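Local coordinates for protein type II secretion ATPase XpsE (Xanthomonas campestris, PDB 2D28) that belongs to the GspE-type secretion ATPases and is represented here by its N-terminal domain, an all-helical part joined to a small alpha/beta part, at residues E56-V61 / D112-Y117; L88-Q93 / I119-L124; T8-A13 / G38-L43. The protein carries 1 engineered substitution. All coordinates share one frame; numbering follows the deposited sequence.

Contact 1. Residues E56-V61 / D112-Y117; sequences ETCAEV and DPYDDY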
# COMPACT_ATOMS: atom_id res chain seq x y z
N GLU A 56 7.12 5.50 3.03
CA GLU A 56 7.51 6.15 4.27
C GLU A 56 6.47 6.99 4.96
O GLU A 56 6.21 6.88 6.21
CB GLU A 56 8.72 7.07 4.01
CG GLU A 56 9.30 7.65 5.31
CD GLU A 56 10.40 6.80 5.91
OE1 GLU A 56 10.58 5.62 5.43
OE2 GLU A 56 11.10 7.31 6.83
N THR A 57 5.86 7.85 4.14
CA THR A 57 4.90 8.79 4.61
C THR A 57 3.59 8.11 5.02
O THR A 57 2.99 8.50 6.02
CB THR A 57 4.70 9.87 3.56
OG1 THR A 57 6.00 10.38 3.26
CG2 THR A 57 3.92 11.05 4.19
N CYS A 58 3.11 7.16 4.20
CA CYS A 58 1.96 6.34 4.56
C CYS A 58 2.20 5.72 5.95
O CYS A 58 1.35 5.80 6.83
CB CYS A 58 1.77 5.23 3.53
SG CYS A 58 1.06 5.80 2.01
N ALA A 59 3.38 5.19 6.18
CA ALA A 59 3.68 4.56 7.45
C ALA A 59 3.70 5.53 8.61
O ALA A 59 3.13 5.23 9.65
CB ALA A 59 4.99 3.83 7.36
N GLU A 60 4.28 6.71 8.43
CA GLU A 60 4.27 7.73 9.46
C GLU A 60 2.90 8.13 9.78
O GLU A 60 2.61 8.34 10.91
CB GLU A 60 4.97 9.04 9.07
CG GLU A 60 6.45 8.96 8.92
CD GLU A 60 7.05 10.19 8.18
OE1 GLU A 60 6.36 11.06 7.55
OE2 GLU A 60 8.26 10.31 8.28
N VAL A 61 2.07 8.39 8.79
CA VAL A 61 0.80 9.02 9.09
C VAL A 61 -0.11 8.03 9.75
O VAL A 61 -0.92 8.41 10.65
CB VAL A 61 0.12 9.64 7.85
CG1 VAL A 61 -1.30 9.94 8.12
CG2 VAL A 61 0.89 10.90 7.41
N ASP A 112 -0.76 0.93 -0.54
CA ASP A 112 -1.65 2.05 -0.34
C ASP A 112 -2.56 1.84 0.87
O ASP A 112 -3.76 1.67 0.75
CB ASP A 112 -2.46 2.33 -1.59
CG ASP A 112 -1.60 2.64 -2.81
OD1 ASP A 112 -0.53 3.31 -2.71
OD2 ASP A 112 -1.95 2.25 -3.94
N PRO A 113 -2.00 1.92 2.06
CA PRO A 113 -2.77 1.65 3.30
C PRO A 113 -3.81 2.67 3.71
O PRO A 113 -4.55 2.38 4.65
CB PRO A 113 -1.67 1.51 4.34
CG PRO A 113 -0.61 2.41 3.85
CD PRO A 113 -0.59 2.22 2.36
N TYR A 114 -3.87 3.79 3.02
CA TYR A 114 -4.92 4.78 3.14
C TYR A 114 -6.20 4.41 2.35
O TYR A 114 -7.18 5.14 2.45
CB TYR A 114 -4.42 6.13 2.63
CG TYR A 114 -3.93 6.12 1.23
CD1 TYR A 114 -4.79 6.28 0.16
CD2 TYR A 114 -2.56 5.90 0.96
CE1 TYR A 114 -4.29 6.25 -1.15
CE2 TYR A 114 -2.07 5.84 -0.28
CZ TYR A 114 -2.92 5.99 -1.34
OH TYR A 114 -2.39 5.89 -2.59
N ASP A 115 -6.17 3.32 1.56
CA ASP A 115 -7.27 3.01 0.65
C ASP A 115 -8.24 2.06 1.36
O ASP A 115 -8.08 0.84 1.33
CB ASP A 115 -6.71 2.42 -0.66
CG ASP A 115 -7.77 2.21 -1.70
OD1 ASP A 115 -8.98 2.18 -1.34
OD2 ASP A 115 -7.40 2.03 -2.87
N ASP A 116 -9.18 2.67 2.06
CA ASP A 116 -10.12 1.94 2.86
C ASP A 116 -11.04 1.03 1.99
O ASP A 116 -11.46 -0.00 2.46
CB ASP A 116 -10.93 2.90 3.75
CG ASP A 116 -11.71 3.88 2.98
OD1 ASP A 116 -11.10 4.87 2.52
OD2 ASP A 116 -12.97 3.75 2.79
N TYR A 117 -11.25 1.38 0.73
CA TYR A 117 -12.02 0.50 -0.19
C TYR A 117 -11.31 -0.84 -0.40
O TYR A 117 -11.88 -1.91 -0.22
CB TYR A 117 -12.21 1.22 -1.56
CG TYR A 117 -12.92 0.35 -2.57
CD1 TYR A 117 -14.33 0.24 -2.58
CD2 TYR A 117 -12.20 -0.52 -3.36
CE1 TYR A 117 -14.96 -0.64 -3.50
CE2 TYR A 117 -12.81 -1.37 -4.24
CZ TYR A 117 -14.21 -1.44 -4.29
OH TYR A 117 -14.79 -2.35 -5.16

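Contact 2. Residues L88-Q93 / I119-L124; sequences LRFLKQ and IDAVRL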
# COMPACT_ATOMS: atom_id res chain seq x y z
N LEU A 88 -5.20 -13.69 -8.03
CA LEU A 88 -3.89 -13.13 -8.38
C LEU A 88 -4.04 -11.76 -8.99
O LEU A 88 -3.33 -10.84 -8.63
CB LEU A 88 -3.11 -14.08 -9.29
CG LEU A 88 -1.76 -13.55 -9.80
CD1 LEU A 88 -0.79 -13.30 -8.62
CD2 LEU A 88 -1.17 -14.52 -10.81
N ARG A 89 -5.07 -11.60 -9.86
CA ARG A 89 -5.34 -10.33 -10.49
C ARG A 89 -5.61 -9.22 -9.46
O ARG A 89 -5.15 -8.15 -9.62
CB ARG A 89 -6.59 -10.44 -11.41
CG ARG A 89 -6.86 -9.20 -12.26
CD ARG A 89 -8.32 -9.01 -12.62
NE ARG A 89 -9.08 -8.84 -11.38
CZ ARG A 89 -9.27 -7.71 -10.75
NH1 ARG A 89 -8.81 -6.57 -11.26
NH2 ARG A 89 -9.94 -7.70 -9.57
N PHE A 90 -6.46 -9.48 -8.49
CA PHE A 90 -6.78 -8.55 -7.42
C PHE A 90 -5.48 -8.08 -6.73
O PHE A 90 -5.27 -6.91 -6.52
CB PHE A 90 -7.70 -9.24 -6.38
CG PHE A 90 -8.13 -8.37 -5.28
CD1 PHE A 90 -9.40 -7.75 -5.29
CD2 PHE A 90 -7.29 -8.14 -4.19
CE1 PHE A 90 -9.80 -6.91 -4.26
CE2 PHE A 90 -7.69 -7.26 -3.14
CZ PHE A 90 -8.94 -6.63 -3.19
N LEU A 91 -4.65 -9.02 -6.32
CA LEU A 91 -3.33 -8.65 -5.75
C LEU A 91 -2.55 -7.65 -6.59
O LEU A 91 -2.05 -6.61 -6.07
CB LEU A 91 -2.49 -9.90 -5.49
CG LEU A 91 -3.12 -10.97 -4.61
CD1 LEU A 91 -2.08 -12.08 -4.40
CD2 LEU A 91 -3.69 -10.47 -3.32
N LYS A 92 -2.48 -7.94 -7.89
CA LYS A 92 -1.77 -7.07 -8.82
C LYS A 92 -2.45 -5.73 -9.01
O LYS A 92 -1.77 -4.69 -8.99
CB LYS A 92 -1.47 -7.74 -10.16
CG LYS A 92 -0.65 -8.94 -10.09
CD LYS A 92 -0.45 -9.60 -11.52
CE LYS A 92 0.29 -10.84 -11.35
NZ LYS A 92 1.55 -10.89 -12.16
N GLN A 93 -3.77 -5.69 -9.15
CA GLN A 93 -4.45 -4.44 -9.30
C GLN A 93 -4.30 -3.55 -8.08
O GLN A 93 -4.18 -2.32 -8.21
CB GLN A 93 -5.98 -4.67 -9.51
CG GLN A 93 -6.71 -3.42 -9.60
CD GLN A 93 -8.23 -3.56 -9.44
OE1 GLN A 93 -8.78 -4.65 -9.53
NE2 GLN A 93 -8.90 -2.45 -9.21
N ILE A 119 -8.86 -2.18 1.49
CA ILE A 119 -8.73 -2.90 2.72
C ILE A 119 -10.04 -3.56 3.10
O ILE A 119 -9.99 -4.68 3.56
CB ILE A 119 -8.28 -1.93 3.88
CG1 ILE A 119 -6.82 -1.53 3.67
CG2 ILE A 119 -8.57 -2.47 5.33
CD1 ILE A 119 -6.45 -0.25 4.31
N ASP A 120 -11.16 -2.81 3.03
CA ASP A 120 -12.47 -3.39 3.34
C ASP A 120 -12.83 -4.54 2.38
O ASP A 120 -13.37 -5.56 2.80
CB ASP A 120 -13.54 -2.31 3.44
CG ASP A 120 -13.38 -1.45 4.67
OD1 ASP A 120 -12.47 -1.74 5.52
OD2 ASP A 120 -14.03 -0.39 4.78
N ALA A 121 -12.42 -4.44 1.11
CA ALA A 121 -12.52 -5.57 0.16
C ALA A 121 -11.77 -6.82 0.63
O ALA A 121 -12.33 -7.97 0.61
CB ALA A 121 -12.06 -5.12 -1.24
N VAL A 122 -10.56 -6.62 1.16
CA VAL A 122 -9.75 -7.74 1.60
C VAL A 122 -10.36 -8.34 2.85
O VAL A 122 -10.48 -9.60 2.99
CB VAL A 122 -8.26 -7.29 1.79
CG1 VAL A 122 -7.48 -8.35 2.43
CG2 VAL A 122 -7.68 -6.93 0.44
N ARG A 123 -10.82 -7.47 3.73
CA ARG A 123 -11.39 -7.92 5.02
C ARG A 123 -12.62 -8.81 4.71
O ARG A 123 -12.80 -9.93 5.28
CB ARG A 123 -11.83 -6.70 5.89
CG ARG A 123 -10.74 -5.92 6.59
CD ARG A 123 -11.15 -4.65 7.23
NE ARG A 123 -12.15 -4.93 8.25
CZ ARG A 123 -13.26 -4.24 8.49
NH1 ARG A 123 -13.57 -3.13 7.88
NH2 ARG A 123 -14.09 -4.73 9.42
N LEU A 124 -13.46 -8.34 3.78
CA LEU A 124 -14.72 -9.05 3.45
C LEU A 124 -14.44 -10.36 2.70
O LEU A 124 -15.05 -11.42 2.99
CB LEU A 124 -15.64 -8.18 2.59
CG LEU A 124 -17.02 -8.83 2.24
CD1 LEU A 124 -17.86 -9.13 3.56
CD2 LEU A 124 -17.86 -7.90 1.36

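Contact 3. Residues T8-A13 / G38-L43; sequences TRIVEA and GLLALL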
# COMPACT_ATOMS: atom_id res chain seq x y z
N THR A 8 -5.10 13.17 2.50
CA THR A 8 -4.79 14.57 2.76
C THR A 8 -3.63 14.74 3.77
O THR A 8 -2.76 15.57 3.55
CB THR A 8 -6.03 15.28 3.25
OG1 THR A 8 -7.01 15.29 2.20
CG2 THR A 8 -5.79 16.78 3.54
N ARG A 9 -3.59 13.91 4.80
CA ARG A 9 -2.59 14.05 5.84
C ARG A 9 -1.27 13.58 5.24
O ARG A 9 -0.20 14.06 5.61
CB ARG A 9 -2.97 13.20 7.06
CG ARG A 9 -4.17 13.75 7.86
CD ARG A 9 -3.91 13.52 9.42
NE ARG A 9 -4.37 12.24 9.57
CZ ARG A 9 -3.97 11.17 10.23
NH1 ARG A 9 -3.08 11.04 11.21
NH2 ARG A 9 -4.68 10.14 9.86
N ILE A 10 -1.33 12.58 4.37
CA ILE A 10 -0.13 12.05 3.72
C ILE A 10 0.46 13.11 2.72
O ILE A 10 1.66 13.35 2.71
CB ILE A 10 -0.39 10.69 3.02
CG1 ILE A 10 -0.60 9.62 4.07
CG2 ILE A 10 0.78 10.29 2.17
CD1 ILE A 10 -1.25 8.33 3.64
N VAL A 11 -0.37 13.68 1.89
CA VAL A 11 0.05 14.78 1.05
C VAL A 11 0.66 15.92 1.86
O VAL A 11 1.71 16.43 1.51
CB VAL A 11 -1.11 15.31 0.19
CG1 VAL A 11 -0.69 16.58 -0.57
CG2 VAL A 11 -1.52 14.28 -0.81
N GLU A 12 0.02 16.32 2.97
CA GLU A 12 0.56 17.38 3.79
C GLU A 12 1.94 17.01 4.37
O GLU A 12 2.85 17.82 4.43
CB GLU A 12 -0.42 17.68 4.93
CG GLU A 12 0.29 18.39 6.09
CD GLU A 12 -0.55 18.47 7.35
OE1 GLU A 12 -0.61 17.46 8.13
OE2 GLU A 12 -1.17 19.55 7.56
N ALA A 13 2.11 15.77 4.81
CA ALA A 13 3.35 15.31 5.32
C ALA A 13 4.45 15.19 4.22
O ALA A 13 5.61 15.45 4.48
CB ALA A 13 3.20 13.97 6.05
N GLY A 38 -6.31 8.27 -8.12
CA GLY A 38 -6.20 9.05 -6.90
C GLY A 38 -5.07 10.07 -6.99
O GLY A 38 -4.22 10.00 -7.86
N LEU A 39 -5.05 11.01 -6.06
CA LEU A 39 -4.02 12.06 -6.08
C LEU A 39 -2.65 11.43 -5.88
O LEU A 39 -1.71 11.70 -6.66
CB LEU A 39 -4.31 13.17 -5.05
CG LEU A 39 -3.25 14.27 -4.92
CD1 LEU A 39 -2.89 14.85 -6.31
CD2 LEU A 39 -3.78 15.34 -4.01
N LEU A 40 -2.50 10.57 -4.87
CA LEU A 40 -1.18 10.04 -4.58
C LEU A 40 -0.67 9.10 -5.71
O LEU A 40 0.49 9.09 -6.07
CB LEU A 40 -1.18 9.27 -3.26
CG LEU A 40 -1.27 10.18 -2.02
CD1 LEU A 40 -1.61 9.35 -0.80
CD2 LEU A 40 0.08 10.91 -1.82
N ALA A 41 -1.59 8.30 -6.22
CA ALA A 41 -1.42 7.55 -7.51
C ALA A 41 -0.93 8.42 -8.64
O ALA A 41 0.02 8.06 -9.29
CB ALA A 41 -2.80 6.90 -7.91
N LEU A 42 -1.52 9.59 -8.84
CA LEU A 42 -1.16 10.44 -9.97
C LEU A 42 0.25 11.00 -9.77
O LEU A 42 1.06 10.98 -10.71
CB LEU A 42 -2.14 11.57 -10.13
CG LEU A 42 -1.91 12.52 -11.29
CD1 LEU A 42 -2.03 11.75 -12.61
CD2 LEU A 42 -2.90 13.65 -11.22
N LEU A 43 0.55 11.45 -8.54
CA LEU A 43 1.90 11.88 -8.16
C LEU A 43 2.95 10.83 -8.39
O LEU A 43 4.05 11.13 -8.85
CB LEU A 43 1.93 12.37 -6.67
CG LEU A 43 1.08 13.60 -6.36
CD1 LEU A 43 0.92 13.82 -4.86
CD2 LEU A 43 1.72 14.87 -7.03

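Contact 1. Residues E56-V61 / D112-Y117
Cys58 meets both Pro113 and Tyr114, CB mainly the proline and SG mainly the tyrosine ring. The apolar part of the contact falls to CB, which lies 3.7 Å from CG of Pro113, while the CD corner of the proline ring stands nearly as close to both CB and SG. The sulfur-aromatic part falls to SG. It comes in at the rim of the tyrosine, 3.8 Å from Tyr114 CD2 and hardly farther from CE2, in the plane of the ring rather than over a face, 84° off the ring normal. Tyr114 holds its CG between the backbone N and the carbonyl carbon (chi1 57°), which places the ring beside the cysteine, and chi2 of 86° sets its CD2-CE2 edge toward SG. The loop is closed by a type I turn, Asp115 N bonding to Asp112 O. Around it, Asp112 OD1 takes a salt bridge from Arg137 and a hydrogen bond from His54 of helix 51-62, and Asp115 OD1 caps Ala118 N. A helix flank thus packs on the beta turn that leads from strand 105-110 into the N-cap of helix 116-126, a buried junction between the all-helical part and the alpha/beta part, which carries MshEN family sequence.

Contact 2. Residues L88-Q93 / I119-L124
Phe90 reaches from helix 88-94 to helix 116-126 and makes all the contacts between the two segments with its ring. From CB the chain leaves with CG anti to the backbone N (chi1 -178°), which carries the ring out from its helix, and the touching begins at the far half of the ring. CE2 is 3.6 Å from Val122 CG2, a methyl that approaches obliquely, and CZ, at the tip, is shared between that methyl and Ala121, whose CB lies 4.0 Å from CZ. Phe90 CE1 is also near Ala121 CB, at 4.2 Å, and this methyl sits at the ring edge, near its plane. The nearest CA atoms, of Phe90 and Val122, are 9.5 Å apart. Each helix also has a polar link of its own: Arg89 NH1 gives Gln93 OE1 a hydrogen bond of 2.6 Å, tilted 34° from the carbonyl plane, and Arg123 NH1 forms a salt bridge with Asp120 OD1 from above the carboxylate plane. Strand 96-102 fills in beside the ring, with Leu96 touching both Phe90 and Val122, while Leu130 of strand 130-134 meets Val122 and Phe94 meets the Phe90 ring; the two helices are thus joined beside a three-stranded sheet.

Contact 3. Residues T8-A13 / G38-L43
Leu40 lies against Ile10 and Val11 at once, through both of its methyl branches. CD1 touches Ile10 CG2 at 3.9 Å, and the two side chains cross at about a right angle. CD2 meets Val11 CG2, also at 3.9 Å, and comes almost as near to Ile10 CG2; here the side chains of Leu40 and Val11 run past each other in opposite directions. The same Val11 methyl has a further neighbour: Leu39 CD2 stands 4.1 Å from Val11 CG2, again with the side chains crossing almost perpendicularly. That methyl faces the leucines because Val11 sets CG1 anti to the backbone N (chi1 173°), leaving CG2 anti to the carbonyl carbon. Ile10 presents its short CG2 branch to Leu40, rather than the longer branch ending in CD1. The interface is wholly apolar. Helix segments 8-13 and 39-43 run in broadly the same direction, inclined at 38° with axes 11.1 Å apart, a spacing bridged by branched side chains. Ile10 also rests on Thr57 and Val61 of helix 51-62, and both Ile10 and Leu40 touch Tyr114. Helix 39-45 starts after Gly38 at its N-cap, and its first turn carries both leucines. This is aliphatic helix-helix packing between two helices of the all-helical part of the secretion ATPase's N-terminal domain.

All three contacts rest on apolar side chains, but at different depths. Contact 1 is the buried one, its centre about 6 Å from the centre of the chain; the centres of contacts 2 and 3, both partly buried, lie about 11 and 13 Å out. Contacts 1 and 2 share helix 116-126, the first at the turn leading into it and the second along its body, and touch where Pro113 packs on Ile119. Contact 3 joins two N-terminal helices and touches contact 1 through Tyr114 and through Thr57 and Val61 of helix 51-62. The chemistry differs with place: aliphatic forks between the N-terminal helices, sulfur and aromatic edge at the junction, and an aromatic tip on small methyls beside the sheet.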